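Local coordinates for protein nucleoporin NUP170 (Chaetomium thermophilum, PDB 5HAX) that probably serves as a structural scaffold nucleoporin of the nuclear pore complex, pairing a beta-propeller-like domain with a helical region, at residues His56-Val62 with Trp95-His99. Residues are numbered along the deposited sequence; the frame is centred on the assembly and turned at random.
Sequences HNIPDKV and WDYTH
W95 offers one face of its indole to P59 and V62. P59 CD lies over the pyrrole ring, 3.5 Å from W95 NE1, and V62 CG2 lies over the benzene ring, offset toward its rim, 4.0 Å from W95 CZ3; both are CH-pi contacts. The indole N-H gives a hydrogen bond to a water, 3.2 Å from W95 NE1, which donates in turn to the carbonyl of N57. With alanine at W95, P59 and V62 are likely to lose the aromatic surface they pack on, and the water its indole donor. D96 OD1 accepts from T98 N, from above the carboxylate plane, which makes an Asx turn within a type I turn, and also from T98 OG1 on the syn side. That turn faces H56: Y97 O stands 2.9 Å above the imidazole plane without bonding to it, H56 CD2 meets the edge of the Y97 ring, 3.8 Å from Y97 CD1, the planes inclined at 46°, and T98 CA packs over the same imidazole face as Y97 O. The contact thus joins two sheets: H56 lies near the end of edge strand 50-57, beside strand 481-487, and W95 near the end of strand 91-96, next to strand 83-88, while the start of helix 60-67, with P59 at its N-cap position, packs through P59 and V62 on the indole.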
# COMPACT_ATOMS: atom_id res chain seq x y z
N HIS A 56 -18.61 -6.39 -8.88
CA HIS A 56 -18.85 -7.83 -8.95
C HIS A 56 -20.04 -8.18 -8.06
O HIS A 56 -19.94 -8.08 -6.83
CB HIS A 56 -17.62 -8.63 -8.53
CG HIS A 56 -16.38 -8.29 -9.30
ND1 HIS A 56 -16.20 -8.67 -10.61
CD2 HIS A 56 -15.26 -7.63 -8.94
CE1 HIS A 56 -15.02 -8.24 -11.03
NE2 HIS A 56 -14.43 -7.61 -10.03
N ASN A 57 -21.14 -8.60 -8.67
CA ASN A 57 -22.33 -8.95 -7.91
C ASN A 57 -22.10 -10.22 -7.09
O ASN A 57 -21.30 -11.09 -7.46
CB ASN A 57 -23.52 -9.16 -8.85
CG ASN A 57 -24.08 -7.86 -9.38
OD1 ASN A 57 -24.81 -7.15 -8.69
ND2 ASN A 57 -23.74 -7.53 -10.62
N ILE A 58 -22.81 -10.32 -5.98
CA ILE A 58 -22.81 -11.56 -5.19
C ILE A 58 -23.49 -12.65 -6.00
O ILE A 58 -24.55 -12.39 -6.60
CB ILE A 58 -23.51 -11.34 -3.85
CG1 ILE A 58 -22.69 -10.41 -2.96
CG2 ILE A 58 -23.74 -12.67 -3.13
CD1 ILE A 58 -23.41 -9.93 -1.71
N PRO A 59 -22.94 -13.86 -6.07
CA PRO A 59 -23.61 -14.93 -6.83
C PRO A 59 -25.02 -15.20 -6.32
O PRO A 59 -25.31 -15.10 -5.13
CB PRO A 59 -22.70 -16.14 -6.61
CG PRO A 59 -21.36 -15.55 -6.33
CD PRO A 59 -21.63 -14.29 -5.57
N ASP A 60 -25.91 -15.54 -7.26
CA ASP A 60 -27.30 -15.79 -6.91
C ASP A 60 -27.44 -16.93 -5.92
O ASP A 60 -28.33 -16.90 -5.06
CB ASP A 60 -28.12 -16.09 -8.18
CG ASP A 60 -28.29 -14.88 -9.06
OD1 ASP A 60 -28.46 -13.76 -8.53
OD2 ASP A 60 -28.27 -15.04 -10.30
N LYS A 61 -26.59 -17.95 -6.02
CA LYS A 61 -26.66 -19.07 -5.08
C LYS A 61 -26.40 -18.62 -3.65
O LYS A 61 -26.96 -19.20 -2.71
CB LYS A 61 -25.67 -20.16 -5.49
CG LYS A 61 -26.17 -21.04 -6.63
CD LYS A 61 -25.02 -21.57 -7.48
CE LYS A 61 -24.18 -22.60 -6.74
NZ LYS A 61 -22.87 -22.83 -7.41
N VAL A 62 -25.56 -17.60 -3.46
CA VAL A 62 -25.33 -17.07 -2.12
C VAL A 62 -26.58 -16.34 -1.63
O VAL A 62 -26.90 -16.38 -0.43
CB VAL A 62 -24.10 -16.15 -2.12
CG1 VAL A 62 -23.87 -15.55 -0.74
CG2 VAL A 62 -22.86 -16.92 -2.57
N TRP A 95 -15.88 -17.83 -2.43
CA TRP A 95 -15.91 -17.72 -3.89
C TRP A 95 -14.98 -16.61 -4.35
O TRP A 95 -14.77 -15.62 -3.65
CB TRP A 95 -17.34 -17.47 -4.40
CG TRP A 95 -17.85 -16.07 -4.21
CD1 TRP A 95 -17.76 -15.04 -5.09
CD2 TRP A 95 -18.54 -15.56 -3.06
NE1 TRP A 95 -18.35 -13.91 -4.57
CE2 TRP A 95 -18.84 -14.21 -3.32
CE3 TRP A 95 -18.93 -16.12 -1.84
CZ2 TRP A 95 -19.51 -13.41 -2.40
CZ3 TRP A 95 -19.60 -15.32 -0.93
CH2 TRP A 95 -19.88 -13.98 -1.22
N ASP A 96 -14.44 -16.80 -5.55
CA ASP A 96 -13.57 -15.82 -6.19
C ASP A 96 -14.43 -14.75 -6.86
O ASP A 96 -15.10 -15.02 -7.86
CB ASP A 96 -12.66 -16.52 -7.21
CG ASP A 96 -11.91 -15.55 -8.10
OD1 ASP A 96 -11.63 -14.41 -7.67
OD2 ASP A 96 -11.60 -15.94 -9.25
N TYR A 97 -14.42 -13.53 -6.31
CA TYR A 97 -15.30 -12.48 -6.81
C TYR A 97 -14.80 -11.85 -8.10
O TYR A 97 -15.56 -11.13 -8.75
CB TYR A 97 -15.51 -11.40 -5.75
CG TYR A 97 -14.26 -10.65 -5.32
CD1 TYR A 97 -13.71 -9.66 -6.13
CD2 TYR A 97 -13.65 -10.91 -4.10
CE1 TYR A 97 -12.57 -8.98 -5.74
CE2 TYR A 97 -12.52 -10.23 -3.70
CZ TYR A 97 -11.99 -9.26 -4.52
OH TYR A 97 -10.86 -8.58 -4.13
N THR A 98 -13.54 -12.09 -8.49
CA THR A 98 -13.06 -11.61 -9.78
C THR A 98 -13.57 -12.45 -10.94
O THR A 98 -13.60 -11.97 -12.07
CB THR A 98 -11.53 -11.59 -9.81
OG1 THR A 98 -11.03 -12.93 -9.91
CG2 THR A 98 -10.96 -10.92 -8.55
N HIS A 99 -13.97 -13.69 -10.67
CA HIS A 99 -14.46 -14.61 -11.69
C HIS A 99 -15.89 -14.23 -12.08
O HIS A 99 -16.71 -13.90 -11.22
CB HIS A 99 -14.43 -16.04 -11.16
CG HIS A 99 -14.65 -17.08 -12.21
ND1 HIS A 99 -15.89 -17.37 -12.73
CD2 HIS A 99 -13.78 -17.92 -12.84
CE1 HIS A 99 -15.79 -18.32 -13.63
NE2 HIS A 99 -14.52 -18.68 -13.72
O HOH W 1 -18.96 -11.65 -6.71